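PDB 5I2A: diol-dehydratase from Roseburia inulinivorans, which dehydrates 1,2-propanediol, probably by the radical chemistry of the B12-independent glycyl radical enzymes. Local coordinates for residues Ile177-Val182 against Asn253-Pro258; Val167-Glu172 against Pro525-Leu530. One frame throughout, in Å; residues are numbered along the deposited sequence. Where two conformers were deposited one is given.

Contact 1: Ile177-Val182 against Asn253-Pro258; sequences IGLNGV and NVPEFP
L179 and N180 give their backbone N-H groups to two successive carbonyls of the loop, P255 O and E256 O, at a kink in the helix where neither N is bonded to the preceding turn. The bond from L179 N to P255 O is 2.8 Å long and nearly straight (170° at the hydrogen); that from N180 N to E256 O is also 2.8 Å. The two loop oxygens thus take the N-H groups that the helix leaves unused at its kink. The loop curls back on itself, F257 N bonding to N253 O, across a cis peptide bond before P255. G178, with phi at 73°, brings CA to 3.4 Å from E256 O in a CA-H...O contact; a side chain at G178 would run into E256 O and F257 CA.

The side chains continue this pairing outward. L179 CB and CG lie beside P255 O, and its CD1 ends 3.9 Å from P255 CG. N180 CB lies against E256 O at 3.1 Å. Beyond it, a water donates to both N180 OD1 and E256 OE2, 2.8 Å from the latter. E256 CG, anti to its backbone N (chi1 173°), sits over the centre of the F257 ring, 3.5 Å above its plane. At the other end, P258 CG rests 3.8 Å from I177 C.

Helix 200-233 covers L179 through V217, P255 through A221 and E256 through I218, and P255 also touches S268 and F271 of helix 262-279, wedging the loop among three helices.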
loop_
_atom_site.group_PDB
_atom_site.type_symbol
_atom_site.label_atom_id
_atom_site.label_comp_id
_atom_site.label_asym_id
_atom_site.label_seq_id
_atom_site.Cartn_x
_atom_site.Cartn_y
_atom_site.Cartn_z
ATOM N N ILE A 177 26.944 18.959 -2.715
ATOM C CA ILE A 177 26.313 19.515 -1.525
ATOM C C ILE A 177 26.394 18.580 -0.325
ATOM O O ILE A 177 26.048 18.959 0.781
ATOM C CB ILE A 177 24.826 19.926 -1.790
ATOM C CG1 ILE A 177 23.893 18.717 -1.988
ATOM C CG2 ILE A 177 24.743 20.894 -2.965
ATOM C CD1 ILE A 177 22.403 19.118 -2.238
ATOM N N GLY A 178 26.893 17.370 -0.530
ATOM C CA GLY A 178 26.981 16.412 0.557
ATOM C C GLY A 178 25.627 15.847 0.951
ATOM O O GLY A 178 24.592 16.341 0.507
ATOM N N LEU A 179 25.629 14.803 1.779
ATOM C CA LEU A 179 24.383 14.302 2.332
ATOM C C LEU A 179 23.799 15.353 3.278
ATOM O O LEU A 179 22.599 15.386 3.517
ATOM C CB LEU A 179 24.587 12.965 3.051
ATOM C CG LEU A 179 24.957 11.801 2.121
ATOM C CD1 LEU A 179 25.025 10.489 2.879
ATOM C CD2 LEU A 179 23.983 11.692 0.944
ATOM N N ASN A 180 24.651 16.227 3.806
ATOM C CA ASN A 180 24.159 17.351 4.586
ATOM C C ASN A 180 23.258 18.224 3.735
ATOM O O ASN A 180 22.191 18.637 4.166
ATOM C CB ASN A 180 25.311 18.174 5.145
ATOM C CG ASN A 180 24.841 19.226 6.096
ATOM O OD1 ASN A 180 24.369 18.918 7.190
ATOM N ND2 ASN A 180 24.953 20.482 5.688
ATOM N N GLY A 181 23.695 18.481 2.505
ATOM C CA GLY A 181 22.901 19.221 1.553
ATOM C C GLY A 181 21.613 18.512 1.155
ATOM O O GLY A 181 20.588 19.161 0.957
ATOM N N VAL A 182 21.664 17.190 1.010
ATOM C CA VAL A 182 20.462 16.446 0.658
ATOM C C VAL A 182 19.441 16.555 1.794
ATOM O O VAL A 182 18.270 16.799 1.546
ATOM C CB VAL A 182 20.774 14.961 0.340
ATOM C CG1 VAL A 182 19.485 14.153 0.183
ATOM C CG2 VAL A 182 21.615 14.875 -0.929
ATOM N N ASN A 253 34.809 13.880 6.601
ATOM C CA ASN A 253 34.217 14.946 5.795
ATOM C C ASN A 253 33.196 14.443 4.778
ATOM O O ASN A 253 32.181 15.098 4.552
ATOM C CB ASN A 253 35.300 15.748 5.062
ATOM C CG ASN A 253 34.837 17.157 4.695
ATOM O OD1 ASN A 253 34.482 17.943 5.577
ATOM N ND2 ASN A 253 34.861 17.490 3.401
ATOM N N VAL A 254 33.462 13.299 4.154
ATOM C CA VAL A 254 32.568 12.818 3.097
ATOM C C VAL A 254 31.971 11.449 3.451
ATOM O O VAL A 254 32.601 10.634 4.106
ATOM C CB VAL A 254 33.280 12.762 1.708
ATOM C CG1 VAL A 254 33.668 14.164 1.240
ATOM C CG2 VAL A 254 34.482 11.842 1.730
ATOM N N PRO A 255 30.734 11.195 3.012
ATOM C CA PRO A 255 29.950 12.039 2.117
ATOM C C PRO A 255 29.024 13.037 2.826
ATOM O O PRO A 255 28.151 13.585 2.163
ATOM C CB PRO A 255 29.138 11.011 1.334
ATOM C CG PRO A 255 28.871 9.966 2.328
ATOM C CD PRO A 255 30.057 9.911 3.259
ATOM N N GLU A 256 29.221 13.291 4.115
ATOM C CA GLU A 256 28.391 14.274 4.810
ATOM C C GLU A 256 28.472 15.649 4.146
ATOM O O GLU A 256 27.448 16.293 3.897
ATOM C CB GLU A 256 28.771 14.396 6.294
ATOM C CG GLU A 256 28.012 15.549 6.996
ATOM C CD GLU A 256 28.091 15.505 8.507
ATOM O OE1 GLU A 256 29.022 14.875 9.058
ATOM O OE2 GLU A 256 27.205 16.096 9.149
ATOM N N PHE A 257 29.689 16.072 3.821
ATOM C CA PHE A 257 29.925 17.416 3.308
ATOM C C PHE A 257 30.400 17.401 1.861
ATOM O O PHE A 257 30.809 16.357 1.360
ATOM C CB PHE A 257 30.945 18.133 4.207
ATOM C CG PHE A 257 30.463 18.325 5.619
ATOM C CD1 PHE A 257 29.450 19.230 5.899
ATOM C CD2 PHE A 257 31.014 17.600 6.662
ATOM C CE1 PHE A 257 28.997 19.411 7.201
ATOM C CE2 PHE A 257 30.568 17.775 7.963
ATOM C CZ PHE A 257 29.554 18.680 8.229
ATOM N N PRO A 258 30.319 18.555 1.177
ATOM C CA PRO A 258 30.867 18.654 -0.179
ATOM C C PRO A 258 32.335 18.230 -0.232
ATOM O O PRO A 258 33.090 18.510 0.699
ATOM C CB PRO A 258 30.709 20.142 -0.515
ATOM C CG PRO A 258 29.526 20.581 0.309
ATOM C CD PRO A 258 29.640 19.801 1.588
HETATM O O HOH W 1 24.721 16.593 8.024
#

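Contact 2: Val167-Glu172 against Pro525-Leu530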
loop_
_atom_site.group_PDB
_atom_site.type_symbol
_atom_site.label_atom_id
_atom_site.label_comp_id
_atom_site.label_asym_id
_atom_site.label_seq_id
_atom_site.Cartn_x
_atom_site.Cartn_y
_atom_site.Cartn_z
ATOM N N VAL A 167 20.264 1.660 -12.103
ATOM C CA VAL A 167 20.096 3.084 -11.961
ATOM C C VAL A 167 21.459 3.762 -11.855
ATOM O O VAL A 167 22.427 3.188 -11.330
ATOM C CB VAL A 167 19.235 3.426 -10.714
ATOM C CG1 VAL A 167 19.891 2.881 -9.452
ATOM C CG2 VAL A 167 19.016 4.944 -10.589
ATOM N N THR A 168 21.522 4.973 -12.399
ATOM C CA THR A 168 22.597 5.909 -12.135
ATOM C C THR A 168 22.037 7.060 -11.315
ATOM O O THR A 168 21.293 7.910 -11.798
ATOM C CB THR A 168 23.216 6.473 -13.411
ATOM O OG1 THR A 168 23.832 5.419 -14.138
ATOM C CG2 THR A 168 24.245 7.554 -13.065
ATOM N N VAL A 169 22.452 7.077 -10.072
ATOM C CA VAL A 169 21.951 7.977 -9.076
ATOM C C VAL A 169 22.696 9.329 -9.235
ATOM O O VAL A 169 23.636 9.433 -10.036
ATOM C CB VAL A 169 22.174 7.292 -7.709
ATOM C CG1 VAL A 169 23.488 7.714 -7.030
ATOM C CG2 VAL A 169 20.966 7.259 -6.875
ATOM N N GLN A 170 22.281 10.363 -8.510
ATOM C CA GLN A 170 22.948 11.662 -8.596
ATOM C C GLN A 170 24.248 11.703 -7.773
ATOM O O GLN A 170 24.299 12.341 -6.725
ATOM C CB GLN A 170 22.009 12.786 -8.124
ATOM C CG GLN A 170 20.830 13.107 -9.052
ATOM C CD GLN A 170 19.751 13.964 -8.368
ATOM O OE1 GLN A 170 20.025 14.680 -7.401
ATOM N NE2 GLN A 170 18.516 13.876 -8.867
ATOM N N TYR A 171 25.291 11.021 -8.239
ATOM C CA TYR A 171 26.580 11.086 -7.551
ATOM C C TYR A 171 27.033 12.542 -7.428
ATOM O O TYR A 171 27.590 12.942 -6.413
ATOM C CB TYR A 171 27.646 10.276 -8.285
ATOM C CG TYR A 171 27.325 8.805 -8.442
ATOM C CD1 TYR A 171 27.617 7.903 -7.439
ATOM C CD2 TYR A 171 26.747 8.331 -9.605
ATOM C CE1 TYR A 171 27.328 6.554 -7.586
ATOM C CE2 TYR A 171 26.450 6.990 -9.767
ATOM C CZ TYR A 171 26.749 6.104 -8.755
ATOM O OH TYR A 171 26.470 4.768 -8.913
ATOM N N GLU A 172 26.766 13.327 -8.465
ATOM C CA GLU A 172 27.219 14.708 -8.509
ATOM C C GLU A 172 26.529 15.573 -7.445
ATOM O O GLU A 172 27.100 16.564 -6.982
ATOM C CB GLU A 172 26.998 15.299 -9.899
ATOM C CG GLU A 172 25.537 15.470 -10.279
ATOM C CD GLU A 172 24.871 14.179 -10.775
ATOM O OE1 GLU A 172 25.554 13.135 -10.934
ATOM O OE2 GLU A 172 23.645 14.219 -10.996
ATOM N N PRO A 525 14.390 4.479 0.651
ATOM C CA PRO A 525 14.551 5.919 0.844
ATOM C C PRO A 525 15.926 6.441 0.446
ATOM O O PRO A 525 15.975 7.565 -0.030
ATOM C CB PRO A 525 14.302 6.113 2.346
ATOM C CG PRO A 525 14.285 4.749 2.932
ATOM C CD PRO A 525 13.945 3.785 1.864
ATOM N N PHE A 526 17.003 5.671 0.597
ATOM C CA PHE A 526 18.300 6.266 0.265
ATOM C C PHE A 526 18.520 6.369 -1.248
ATOM O O PHE A 526 18.870 7.441 -1.755
ATOM C CB PHE A 526 19.492 5.527 0.906
ATOM C CG PHE A 526 20.777 6.294 0.750
ATOM C CD1 PHE A 526 20.918 7.540 1.363
ATOM C CD2 PHE A 526 21.800 5.829 -0.070
ATOM C CE1 PHE A 526 22.074 8.300 1.194
ATOM C CE2 PHE A 526 22.970 6.576 -0.239
ATOM C CZ PHE A 526 23.102 7.818 0.391
ATOM N N GLU A 527 18.318 5.277 -1.974
ATOM C CA GLU A 527 18.371 5.354 -3.435
ATOM C C GLU A 527 17.394 6.419 -3.976
ATOM O O GLU A 527 17.740 7.190 -4.871
ATOM C CB GLU A 527 18.077 3.997 -4.059
ATOM C CG GLU A 527 18.316 3.932 -5.569
ATOM C CD GLU A 527 17.084 4.254 -6.391
ATOM O OE1 GLU A 527 15.970 4.270 -5.826
ATOM O OE2 GLU A 527 17.231 4.486 -7.612
ATOM N N SER A 528 16.196 6.494 -3.404
ATOM C CA SER A 528 15.190 7.439 -3.901
ATOM C C SER A 528 15.601 8.907 -3.742
ATOM O O SER A 528 15.311 9.729 -4.614
ATOM C CB SER A 528 13.833 7.220 -3.208
ATOM O OG SER A 528 13.284 5.960 -3.540
ATOM N N CYS A 529 16.277 9.238 -2.646
ATOM C CA CYS A 529 16.553 10.641 -2.373
ATOM C C CYS A 529 17.563 11.191 -3.372
ATOM O O CYS A 529 17.657 12.396 -3.554
ATOM C CB CYS A 529 17.053 10.855 -0.934
ATOM S SG CYS A 529 18.767 10.381 -0.543
ATOM N N LEU A 530 18.287 10.300 -4.042
ATOM C CA LEU A 530 19.251 10.722 -5.054
ATOM C C LEU A 530 18.692 10.621 -6.490
ATOM O O LEU A 530 19.442 10.646 -7.467
ATOM C CB LEU A 530 20.530 9.898 -4.911
ATOM C CG LEU A 530 21.171 9.927 -3.524
ATOM C CD1 LEU A 530 22.425 9.076 -3.506
ATOM C CD2 LEU A 530 21.467 11.384 -3.127
HETATM O O HOH W 2 18.674 14.713 -4.875
#
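Q170 N donates to L530 O at 3.0 Å, with 149° at the hydrogen, where an inverse gamma turn centred on Q170 leads into helix 171-190. Q170 is the N-cap residue of that helix, and L530 follows the short helix 525-529; both segments belong to the pyruvate formate lyase-like family region.

From CB to tip, the Q170 side chain runs past the L530 carbonyl. CG is anti to Q170's own carbonyl carbon (chi1 -70°), and the chain is extended beyond it. CB, CG and CD of Q170 lie 3.4, 3.2 and 3.5 Å from L530 O. OE1 is hydrogen-bonded to T173 OG1 and accepts from a water, 2.9 Å away, that also donates to C529 O. NE2 is bonded to D532 OD1 and G445 O, so partners at both ends fix the rotation of the amide. An alanine here would probably leave T173 OG1, D532 OD1 and G445 O each without its amide mate and the water without one of its two acceptors.

V169 and L530 make the apolar part. CG2 of V169 sits 3.3 Å from L530 CB, tighter than usual van der Waals contact, and chi1 of V169 (94°) is displaced from a staggered value, consistent with close packing. V169 CG1 meets L530 CD1 at 3.9 Å and lies over the centre of the Y171 ring.

Next to this pair, V167 and E527 meet tip to tip: while E527 OE1 is hydrogen-bonded elsewhere, OE2 lies 3.5 Å from V167 CG2, with V167 CG1 almost as near.

Overall arrangement
The centre of contact 1 is about 30 Å, that of contact 2 about 19 Å, from the centre of the chain; contact 1 is partly buried, whereas all touching residues of contact 2 are buried. Both use helix 171-190: contact 2 its N-terminal entry, contact 1 a kink a little more than two turns later. The chemistry differs accordingly. Contact 1 rests on paired backbone bonds, contact 2 on one backbone bond with tight apolar packing and a buried amide. Each has a bridging water, side chain to side chain in contact 1, side chain to backbone carbonyl in contact 2. Their centres are about 13 Å apart, and they touch directly: L179 CD2 lies 3.9 Å from F526 CE1, and V182 packs on C529 and L530.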